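N-(5'-phosphoribosyl)anthranilate isomerase (Jonesia denitrificans, PDB 4WUI) probably catalyses the isomerisation of N-(5-phospho-beta-D-ribosyl)anthranilate to 1-(2-carboxyphenylamino)-1-deoxy-D-ribulose 5-phosphate, the third step from chorismate to L-tryptophan. Local coordinates at residues Pro101-Leu109 against Ala119-Ala129; Arg147-Leu158 against Ala166-Val177. All coordinates share one frame; numbering follows the deposited sequence. Where two conformers were deposited one is given.

Interaction 1 (Pro101-Leu109 against Ala119-Ala129)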
loop_
_atom_site.group_PDB
_atom_site.type_symbol
_atom_site.label_atom_id
_atom_site.label_comp_id
_atom_site.label_asym_id
_atom_site.label_seq_id
_atom_site.Cartn_x
_atom_site.Cartn_y
_atom_site.Cartn_z
ATOM N N PRO A 101 12.770 -9.844 -6.490
ATOM C CA PRO A 101 13.017 -10.214 -5.082
ATOM C C PRO A 101 11.843 -10.032 -4.118
ATOM O O PRO A 101 11.723 -10.820 -3.165
ATOM C CB PRO A 101 14.190 -9.293 -4.684
ATOM C CG PRO A 101 14.936 -9.156 -5.963
ATOM C CD PRO A 101 13.864 -8.991 -6.992
ATOM N N ARG A 102 11.001 -9.026 -4.350
ATOM C CA ARG A 102 9.953 -8.631 -3.400
ATOM C C ARG A 102 8.677 -8.349 -4.154
ATOM O O ARG A 102 8.589 -7.364 -4.872
ATOM C CB ARG A 102 10.377 -7.404 -2.600
ATOM C CG ARG A 102 11.712 -7.536 -1.881
ATOM C CD ARG A 102 12.040 -6.324 -1.036
ATOM N NE ARG A 102 11.112 -6.214 0.068
ATOM C CZ ARG A 102 11.013 -5.142 0.830
ATOM N NH1 ARG A 102 11.835 -4.107 0.669
ATOM N NH2 ARG A 102 10.078 -5.081 1.755
ATOM N N VAL A 103 7.711 -9.263 -4.030
ATOM C CA VAL A 103 6.414 -9.166 -4.701
ATOM C C VAL A 103 5.310 -9.165 -3.667
ATOM O O VAL A 103 5.302 -10.006 -2.759
ATOM C CB VAL A 103 6.227 -10.284 -5.741
ATOM C CG1 VAL A 103 4.829 -10.255 -6.347
ATOM C CG2 VAL A 103 7.321 -10.188 -6.819
ATOM N N TRP A 104 4.393 -8.213 -3.783
ATOM C CA TRP A 104 3.225 -8.110 -2.917
ATOM C C TRP A 104 1.979 -8.439 -3.735
ATOM O O TRP A 104 1.846 -8.005 -4.869
ATOM C CB TRP A 104 3.112 -6.735 -2.286
ATOM C CG TRP A 104 4.212 -6.372 -1.347
ATOM C CD1 TRP A 104 5.266 -7.123 -0.956
ATOM C CD2 TRP A 104 4.313 -5.148 -0.638
ATOM N NE1 TRP A 104 6.037 -6.442 -0.064
ATOM C CE2 TRP A 104 5.469 -5.222 0.164
ATOM C CE3 TRP A 104 3.550 -3.984 -0.630
ATOM C CZ2 TRP A 104 5.896 -4.155 0.953
ATOM C CZ3 TRP A 104 3.970 -2.943 0.174
ATOM C CH2 TRP A 104 5.130 -3.021 0.934
ATOM N N ARG A 105 1.098 -9.223 -3.126
ATOM C CA ARG A 105 -0.175 -9.654 -3.670
ATOM C C ARG A 105 -1.255 -8.762 -3.006
ATOM O O ARG A 105 -1.391 -8.743 -1.811
ATOM C CB ARG A 105 -0.386 -11.201 -3.403
ATOM C CG ARG A 105 -1.713 -11.770 -3.887
ATOM C CD ARG A 105 -1.754 -13.270 -3.952
ATOM N NE ARG A 105 -1.655 -13.935 -2.664
ATOM C CZ ARG A 105 -2.671 -14.384 -1.937
ATOM N NH1 ARG A 105 -3.916 -14.161 -2.278
ATOM N NH2 ARG A 105 -2.409 -14.992 -0.800
ATOM N N ALA A 106 -1.984 -7.954 -3.749
ATOM C CA ALA A 106 -3.114 -7.220 -3.227
ATOM C C ALA A 106 -4.425 -7.921 -3.599
ATOM O O ALA A 106 -4.541 -8.503 -4.683
ATOM C CB ALA A 106 -3.119 -5.767 -3.749
ATOM N N THR A 107 -5.407 -7.877 -2.692
ATOM C CA THR A 107 -6.725 -8.438 -2.938
ATOM C C THR A 107 -7.754 -7.736 -2.083
ATOM O O THR A 107 -7.446 -6.868 -1.281
ATOM C CB THR A 107 -6.762 -9.944 -2.628
ATOM O OG1 THR A 107 -7.987 -10.513 -3.113
ATOM C CG2 THR A 107 -6.590 -10.231 -1.145
ATOM N N SER A 108 -9.005 -8.106 -2.242
ATOM C CA SER A 108 -10.005 -7.478 -1.409
ATOM C C SER A 108 -10.891 -8.521 -0.840
ATOM O O SER A 108 -10.976 -9.611 -1.357
ATOM C CB SER A 108 -10.799 -6.506 -2.219
ATOM O OG SER A 108 -11.454 -7.243 -3.205
ATOM N N LEU A 109 -11.556 -8.205 0.258
ATOM C CA LEU A 109 -12.326 -9.247 0.900
ATOM C C LEU A 109 -13.499 -9.711 0.090
ATOM O O LEU A 109 -13.878 -10.884 0.176
ATOM C CB LEU A 109 -12.784 -8.815 2.280
ATOM C CG LEU A 109 -11.670 -8.948 3.311
ATOM C CD1 LEU A 109 -12.192 -8.499 4.636
ATOM C CD2 LEU A 109 -11.138 -10.390 3.435
ATOM N N ALA A 119 1.200 -17.903 -0.265
ATOM C CA ALA A 119 0.617 -18.993 -1.021
ATOM C C ALA A 119 1.085 -19.053 -2.461
ATOM O O ALA A 119 1.164 -20.135 -3.019
ATOM C CB ALA A 119 -0.880 -18.885 -0.989
ATOM N N TYR A 120 1.365 -17.901 -3.073
ATOM C CA TYR A 120 1.798 -17.831 -4.466
ATOM C C TYR A 120 3.157 -17.162 -4.611
ATOM O O TYR A 120 3.479 -16.656 -5.683
ATOM C CB TYR A 120 0.714 -17.149 -5.335
ATOM C CG TYR A 120 -0.606 -17.812 -5.126
ATOM C CD1 TYR A 120 -0.803 -19.143 -5.484
ATOM C CD2 TYR A 120 -1.654 -17.162 -4.506
ATOM C CE1 TYR A 120 -1.998 -19.792 -5.228
ATOM C CE2 TYR A 120 -2.856 -17.807 -4.269
ATOM C CZ TYR A 120 -3.011 -19.123 -4.617
ATOM O OH TYR A 120 -4.214 -19.765 -4.343
ATOM N N GLY A 121 3.970 -17.201 -3.556
ATOM C CA GLY A 121 5.316 -16.666 -3.571
ATOM C C GLY A 121 5.467 -15.230 -3.092
ATOM O O GLY A 121 6.582 -14.734 -2.981
ATOM N N GLU A 122 4.367 -14.559 -2.803
ATOM C CA GLU A 122 4.450 -13.170 -2.361
ATOM C C GLU A 122 5.070 -13.070 -0.966
ATOM O O GLU A 122 4.938 -13.946 -0.115
ATOM C CB GLU A 122 3.086 -12.530 -2.386
ATOM C CG GLU A 122 2.140 -12.977 -1.318
ATOM C CD GLU A 122 1.392 -14.275 -1.583
ATOM O OE1 GLU A 122 1.628 -15.006 -2.571
ATOM O OE2 GLU A 122 0.506 -14.582 -0.738
ATOM N N GLU A 123 5.730 -11.944 -0.740
ATOM C CA GLU A 123 6.287 -11.560 0.531
ATOM C C GLU A 123 5.229 -11.100 1.532
ATOM O O GLU A 123 5.390 -11.239 2.746
ATOM C CB GLU A 123 7.224 -10.349 0.232
ATOM C CG GLU A 123 7.876 -9.719 1.408
ATOM C CD GLU A 123 8.744 -8.576 0.927
ATOM O OE1 GLU A 123 9.822 -8.853 0.395
ATOM O OE2 GLU A 123 8.383 -7.401 1.105
ATOM N N LEU A 124 4.180 -10.480 1.009
ATOM C CA LEU A 124 3.199 -9.769 1.805
ATOM C C LEU A 124 1.900 -9.736 1.021
ATOM O O LEU A 124 1.912 -9.682 -0.216
ATOM C CB LEU A 124 3.745 -8.370 2.082
ATOM C CG LEU A 124 2.816 -7.381 2.788
ATOM C CD1 LEU A 124 3.627 -6.425 3.632
ATOM C CD2 LEU A 124 1.928 -6.611 1.805
ATOM N N LEU A 125 0.793 -9.755 1.749
ATOM C CA LEU A 125 -0.545 -9.633 1.211
ATOM C C LEU A 125 -1.179 -8.305 1.661
ATOM O O LEU A 125 -1.154 -7.991 2.852
ATOM C CB LEU A 125 -1.376 -10.790 1.757
ATOM C CG LEU A 125 -2.793 -10.970 1.306
ATOM C CD1 LEU A 125 -2.877 -11.181 -0.167
ATOM C CD2 LEU A 125 -3.378 -12.181 2.025
ATOM N N LEU A 126 -1.724 -7.546 0.719
ATOM C CA LEU A 126 -2.443 -6.330 1.037
ATOM C C LEU A 126 -3.925 -6.690 0.900
ATOM O O LEU A 126 -4.361 -7.147 -0.171
ATOM C CB LEU A 126 -1.978 -5.207 0.125
ATOM C CG LEU A 126 -2.636 -3.867 0.394
ATOM C CD1 LEU A 126 -1.720 -2.777 -0.100
ATOM C CD2 LEU A 126 -3.948 -3.782 -0.330
ATOM N N LEU A 127 -4.674 -6.526 1.992
ATOM C CA LEU A 127 -6.083 -6.879 2.048
ATOM C C LEU A 127 -6.912 -5.614 2.157
ATOM O O LEU A 127 -6.808 -4.887 3.152
ATOM C CB LEU A 127 -6.343 -7.773 3.245
ATOM C CG LEU A 127 -7.757 -8.277 3.431
ATOM C CD1 LEU A 127 -8.198 -9.046 2.206
ATOM C CD2 LEU A 127 -7.804 -9.146 4.713
ATOM N N ASP A 128 -7.747 -5.370 1.153
ATOM C CA ASP A 128 -8.566 -4.152 1.118
ATOM C C ASP A 128 -9.986 -4.485 1.517
ATOM O O ASP A 128 -10.657 -5.355 0.911
ATOM C CB ASP A 128 -8.537 -3.530 -0.277
ATOM C CG ASP A 128 -9.145 -2.127 -0.341
ATOM O OD1 ASP A 128 -8.927 -1.333 0.586
ATOM O OD2 ASP A 128 -9.807 -1.806 -1.346
ATOM N N ALA A 129 -10.444 -3.761 2.529
ATOM C CA ALA A 129 -11.752 -3.938 3.147
ATOM C C ALA A 129 -12.459 -2.584 3.097
ATOM O O ALA A 129 -12.656 -1.931 4.117
ATOM C CB ALA A 129 -11.592 -4.383 4.578
HETATM O O HOH W 1 10.792 -11.098 -0.354
HETATM O O HOH W 2 8.103 -12.114 -3.031
#
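R105 and E122 form the buried salt bridge of this contact. The guanidinium meets the acid side-on: NE and NH2 of R105 both donate to E122 OE2, with NH2 at 2.9 Å, and both come from the same face of the carboxylate, whose plane stands 80° from that of the guanidinium. L125 CD1 sits over the centre of one guanidinium face, 3.7 Å from R105 CZ, and the edge of the Y120 ring comes up to the other; the group is sandwiched, which limits its rotation. A bend at chi2 (-82°) turns E122 back, and its OE1 takes the N-H of Y120.

From here on the strands 103-108 and 124-128 run parallel, bonded from R105 N to L124 O through to L109 N to D128 O. The L109 and L127 side chains pack, crossing at about a right angle.

The other end is wetter and partly open. R102 also grips side-on, but gives one nitrogen to each oxygen of E123, nearly coplanar, with NE to OE1 at 3.0 Å. W104 NE1 reaches E123 OE2 at 2.8 Å in an almost straight bond (179°), on the opposite face of the carboxylate from R102 NH2, while L124 CB makes a CH-pi contact over the five-membered ring of W104. One water joins P101 O to E123 OE1, another V103 N to G121 O.

These are the fifth and sixth strands of the TIM barrel. Strands 81-84 and 152-155 flank the pair; V103, R105 and Y120 pack on helix 90-99, while W104 and L126 lie on the other side of the sheet.

Interaction 2 (Arg147-Leu158 against Ala166-Val177)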
loop_
_atom_site.group_PDB
_atom_site.type_symbol
_atom_site.label_atom_id
_atom_site.label_comp_id
_atom_site.label_asym_id
_atom_site.label_seq_id
_atom_site.Cartn_x
_atom_site.Cartn_y
_atom_site.Cartn_z
ATOM N N ARG A 147 -8.246 -12.295 9.356
ATOM C CA ARG A 147 -6.926 -11.659 9.417
ATOM C C ARG A 147 -5.831 -12.692 9.138
ATOM O O ARG A 147 -5.800 -13.775 9.750
ATOM C CB ARG A 147 -6.674 -11.055 10.777
ATOM C CG ARG A 147 -7.488 -9.823 11.006
ATOM C CD ARG A 147 -7.349 -9.284 12.409
ATOM N NE ARG A 147 -8.018 -10.133 13.397
ATOM C CZ ARG A 147 -8.024 -9.838 14.690
ATOM N NH1 ARG A 147 -7.338 -8.784 15.137
ATOM N NH2 ARG A 147 -8.691 -10.593 15.536
ATOM N N PRO A 148 -4.919 -12.401 8.201
ATOM C CA PRO A 148 -3.793 -13.323 7.952
ATOM C C PRO A 148 -2.888 -13.491 9.170
ATOM O O PRO A 148 -2.697 -12.563 9.940
ATOM C CB PRO A 148 -3.027 -12.621 6.830
ATOM C CG PRO A 148 -4.058 -11.861 6.094
ATOM C CD PRO A 148 -4.942 -11.306 7.212
ATOM N N THR A 149 -2.241 -14.656 9.265
ATOM C CA THR A 149 -1.230 -14.867 10.286
ATOM C C THR A 149 0.158 -14.353 9.888
ATOM O O THR A 149 1.018 -14.189 10.774
ATOM C CB THR A 149 -1.116 -16.354 10.673
ATOM O OG1 THR A 149 -0.730 -17.109 9.518
ATOM C CG2 THR A 149 -2.461 -16.884 11.209
ATOM N N GLY A 150 0.377 -14.119 8.593
ATOM C CA GLY A 150 1.670 -13.671 8.092
ATOM C C GLY A 150 1.764 -12.149 7.936
ATOM O O GLY A 150 1.056 -11.373 8.589
ATOM N N ARG A 151 2.643 -11.715 7.048
ATOM C CA ARG A 151 2.904 -10.294 6.818
ATOM C C ARG A 151 1.830 -9.729 5.891
ATOM O O ARG A 151 1.668 -10.194 4.769
ATOM C CB ARG A 151 4.297 -10.131 6.196
ATOM C CG ARG A 151 5.413 -10.719 7.078
ATOM C CD ARG A 151 6.831 -10.550 6.529
ATOM N NE ARG A 151 7.030 -11.327 5.319
ATOM C CZ ARG A 151 8.193 -11.812 4.919
ATOM N NH1 ARG A 151 9.306 -11.580 5.588
ATOM N NH2 ARG A 151 8.208 -12.556 3.835
ATOM N N TRP A 152 1.091 -8.738 6.377
ATOM C CA TRP A 152 -0.012 -8.182 5.604
ATOM C C TRP A 152 -0.214 -6.722 5.911
ATOM O O TRP A 152 0.138 -6.239 6.984
ATOM C CB TRP A 152 -1.324 -8.965 5.842
ATOM C CG TRP A 152 -1.959 -8.819 7.188
ATOM C CD1 TRP A 152 -1.538 -9.316 8.376
ATOM C CD2 TRP A 152 -3.197 -8.140 7.459
ATOM N NE1 TRP A 152 -2.401 -8.980 9.376
ATOM C CE2 TRP A 152 -3.448 -8.278 8.833
ATOM C CE3 TRP A 152 -4.133 -7.448 6.663
ATOM C CZ2 TRP A 152 -4.619 -7.822 9.425
ATOM C CZ3 TRP A 152 -5.269 -6.982 7.251
ATOM C CH2 TRP A 152 -5.507 -7.151 8.617
ATOM N N LEU A 153 -0.808 -6.018 4.951
ATOM C CA LEU A 153 -1.255 -4.633 5.156
ATOM C C LEU A 153 -2.749 -4.562 5.039
ATOM O O LEU A 153 -3.339 -5.112 4.106
ATOM C CB LEU A 153 -0.640 -3.657 4.141
ATOM C CG LEU A 153 0.885 -3.621 4.060
ATOM C CD1 LEU A 153 1.333 -2.628 2.985
ATOM C CD2 LEU A 153 1.545 -3.320 5.389
ATOM N N LEU A 154 -3.362 -3.843 5.971
ATOM C CA LEU A 154 -4.767 -3.504 5.913
ATOM C C LEU A 154 -4.941 -2.229 5.098
ATOM O O LEU A 154 -4.285 -1.230 5.345
ATOM C CB LEU A 154 -5.274 -3.246 7.340
ATOM C CG LEU A 154 -6.700 -2.753 7.490
ATOM C CD1 LEU A 154 -7.708 -3.795 7.051
ATOM C CD2 LEU A 154 -6.970 -2.284 8.932
ATOM N N ALA A 155 -5.892 -2.263 4.181
ATOM C CA ALA A 155 -6.371 -1.089 3.481
ATOM C C ALA A 155 -7.881 -1.075 3.545
ATOM O O ALA A 155 -8.524 -2.111 3.781
ATOM C CB ALA A 155 -5.907 -1.086 2.047
ATOM N N GLY A 156 -8.485 0.078 3.330
ATOM C CA GLY A 156 -9.924 0.153 3.147
ATOM C C GLY A 156 -10.437 1.516 3.521
ATOM O O GLY A 156 -11.150 1.678 4.522
ATOM N N GLY A 157 -10.091 2.526 2.729
ATOM C CA GLY A 157 -10.559 3.838 3.049
ATOM C C GLY A 157 -10.035 4.332 4.388
ATOM O O GLY A 157 -10.722 5.062 5.099
ATOM N N LEU A 158 -8.813 3.962 4.749
ATOM C CA LEU A 158 -8.227 4.483 5.974
ATOM C C LEU A 158 -7.993 5.979 5.834
ATOM O O LEU A 158 -7.589 6.486 4.782
ATOM C CB LEU A 158 -6.934 3.755 6.309
ATOM C CG LEU A 158 -7.087 2.257 6.612
ATOM C CD1 LEU A 158 -5.707 1.652 6.860
ATOM C CD2 LEU A 158 -7.987 2.017 7.828
ATOM N N ALA A 166 -9.159 1.619 13.643
ATOM C CA ALA A 166 -8.855 0.453 12.847
ATOM C C ALA A 166 -7.673 -0.338 13.411
ATOM O O ALA A 166 -7.721 -1.566 13.537
ATOM C CB ALA A 166 -8.551 0.830 11.384
ATOM N N ILE A 167 -6.585 0.354 13.753
ATOM C CA ILE A 167 -5.397 -0.335 14.272
ATOM C C ILE A 167 -5.674 -0.929 15.642
ATOM O O ILE A 167 -5.249 -2.030 15.938
ATOM C CB ILE A 167 -4.182 0.609 14.301
ATOM C CG1 ILE A 167 -3.716 0.863 12.841
ATOM C CG2 ILE A 167 -3.031 0.029 15.153
ATOM C CD1 ILE A 167 -2.638 1.911 12.746
ATOM N N THR A 168 -6.361 -0.189 16.499
ATOM C CA THR A 168 -6.630 -0.686 17.851
ATOM C C THR A 168 -7.449 -1.968 17.822
ATOM O O THR A 168 -7.177 -2.923 18.551
ATOM C CB THR A 168 -7.354 0.405 18.670
ATOM O OG1 THR A 168 -6.508 1.547 18.836
ATOM C CG2 THR A 168 -7.728 -0.088 20.048
ATOM N N THR A 169 -8.468 -1.985 16.969
ATOM C CA THR A 169 -9.430 -3.080 16.949
ATOM C C THR A 169 -8.992 -4.265 16.102
ATOM O O THR A 169 -9.314 -5.393 16.444
ATOM C CB THR A 169 -10.839 -2.630 16.546
ATOM O OG1 THR A 169 -10.830 -2.135 15.199
ATOM C CG2 THR A 169 -11.392 -1.583 17.512
ATOM N N THR A 170 -8.277 -4.010 15.008
ATOM C CA THR A 170 -7.899 -5.040 14.067
ATOM C C THR A 170 -6.423 -5.493 14.206
ATOM O O THR A 170 -6.077 -6.582 13.766
ATOM C CB THR A 170 -8.246 -4.585 12.610
ATOM O OG1 THR A 170 -9.680 -4.554 12.484
ATOM C CG2 THR A 170 -7.765 -5.503 11.558
ATOM N N SER A 171 -5.588 -4.668 14.828
ATOM C CA SER A 171 -4.179 -5.022 15.082
ATOM C C SER A 171 -3.493 -5.604 13.834
ATOM O O SER A 171 -2.912 -6.666 13.872
ATOM C CB SER A 171 -4.076 -5.996 16.275
ATOM O OG SER A 171 -4.667 -5.459 17.440
ATOM N N PRO A 172 -3.528 -4.875 12.713
ATOM C CA PRO A 172 -2.897 -5.395 11.503
ATOM C C PRO A 172 -1.378 -5.350 11.594
ATOM O O PRO A 172 -0.820 -4.543 12.332
ATOM C CB PRO A 172 -3.378 -4.435 10.416
ATOM C CG PRO A 172 -3.462 -3.122 11.162
ATOM C CD PRO A 172 -4.000 -3.502 12.551
ATOM N N TRP A 173 -0.695 -6.132 10.769
ATOM C CA TRP A 173 0.746 -6.094 10.683
ATOM C C TRP A 173 1.233 -4.731 10.170
ATOM O O TRP A 173 2.306 -4.249 10.558
ATOM C CB TRP A 173 1.201 -7.272 9.805
ATOM C CG TRP A 173 2.648 -7.564 9.734
ATOM C CD1 TRP A 173 3.299 -8.502 10.473
ATOM C CD2 TRP A 173 3.635 -6.999 8.854
ATOM N NE1 TRP A 173 4.608 -8.568 10.118
ATOM C CE2 TRP A 173 4.854 -7.658 9.125
ATOM C CE3 TRP A 173 3.589 -6.037 7.835
ATOM C CZ2 TRP A 173 6.016 -7.371 8.419
ATOM C CZ3 TRP A 173 4.759 -5.750 7.154
ATOM C CH2 TRP A 173 5.943 -6.407 7.447
ATOM N N GLY A 174 0.447 -4.103 9.296
ATOM C CA GLY A 174 0.707 -2.765 8.820
ATOM C C GLY A 174 -0.541 -2.224 8.140
ATOM O O GLY A 174 -1.569 -2.916 8.053
ATOM N N VAL A 175 -0.439 -0.984 7.653
ATOM C CA VAL A 175 -1.559 -0.310 6.988
ATOM C C VAL A 175 -1.075 0.336 5.693
ATOM O O VAL A 175 0.106 0.689 5.549
ATOM C CB VAL A 175 -2.222 0.762 7.901
ATOM C CG1 VAL A 175 -2.903 0.105 9.085
ATOM C CG2 VAL A 175 -1.208 1.812 8.352
ATOM N N ASP A 176 -2.018 0.501 4.779
ATOM C CA ASP A 176 -1.818 1.171 3.496
ATOM C C ASP A 176 -2.880 2.248 3.370
ATOM O O ASP A 176 -4.057 1.983 3.625
ATOM C CB ASP A 176 -1.984 0.134 2.374
ATOM C CG ASP A 176 -1.548 0.631 1.004
ATOM O OD1 ASP A 176 -0.338 0.814 0.808
ATOM O OD2 ASP A 176 -2.390 0.803 0.111
ATOM N N VAL A 177 -2.471 3.444 2.945
ATOM C CA VAL A 177 -3.384 4.586 2.826
ATOM C C VAL A 177 -3.096 5.305 1.523
ATOM O O VAL A 177 -1.963 5.431 1.106
ATOM C CB VAL A 177 -3.222 5.542 4.057
ATOM C CG1 VAL A 177 -1.853 6.149 4.156
ATOM C CG2 VAL A 177 -4.307 6.617 4.122
HETATM O O HOH W 3 -6.982 -6.892 17.319
HETATM O O HOH W 4 -6.785 2.465 3.080
#
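A166, in helix 163-170, starts the contact by setting its CB 3.8 Å from L158 CD2. One turn on, T170 faces R147 and W152: its CG2 lies at the edge of the indole and near R147 CD, the R147 and T170 side chains crossing at a slant. The carbonyl T170 O accepts from R147 NH1 at 2.9 Å, with the donor well above the carbonyl plane but the oxygen in the guanidinium plane. A water held by the same NH1 also meets T169 O and S171 OG.

S171 leaves the helix with positive phi, and P172 follows by laying its CB over the W152 ring, 3.7 Å from W152 CZ2; P148 CD covers the opposite face, sandwiching the indole. The W152 chi1 of 70° swings the ring back toward this turn although its CB points away.

W173 then spreads its own indole against R151, whose CB stands over the ring centre and whose CA makes a CH-pi contact 5° off the normal of the five-membered ring. G174 brings L153 CD2 to 3.6 Å from its bare CA, and G174 O accepts from L154 N at 2.9 Å. V175 CB meets L158 CD1 at 3.7 Å. D176 N donates to L154 O, its OD1 forms a salt bridge with K7, and a water links D176 O to the N-H groups of G156 and L158. V177 CG2 ends the walk, 3.4 Å from L158 O.

This right-handed beta-alpha-beta crossover is joined mainly by apolar contacts. Aromatic and proline packing lies at the N-terminal end of strand 152-155; D176 and the G156-G157 turn lie at the C-terminal end, where TIM-barrel active sites lie and a citrate, probably from the crystallisation liquor, bonds to G157 N and D128 OD1.

Overall arrangement
Interactions 1 and 2 are consecutive pairings in one barrel wall: strands 124-128 and 152-155 are neighbours, and backbone bonds such as L127 N to L153 O, 2.9 Å, join the two contacts. Interaction 2 is the more buried and belongs to a complete strand-helix-strand unit; interaction 1 is partly buried, and no helix lies between its strands. Their chemistry differs accordingly. The 101-109/119-129 pair carries two arginine-glutamate salt bridges and a longer run of strand bonds, whereas 147-158/166-177 relies on indole, proline and leucine packing. They converge at the C-terminal ends of the strands, the end where a citrate, probably from the crystallisation liquor, is bound.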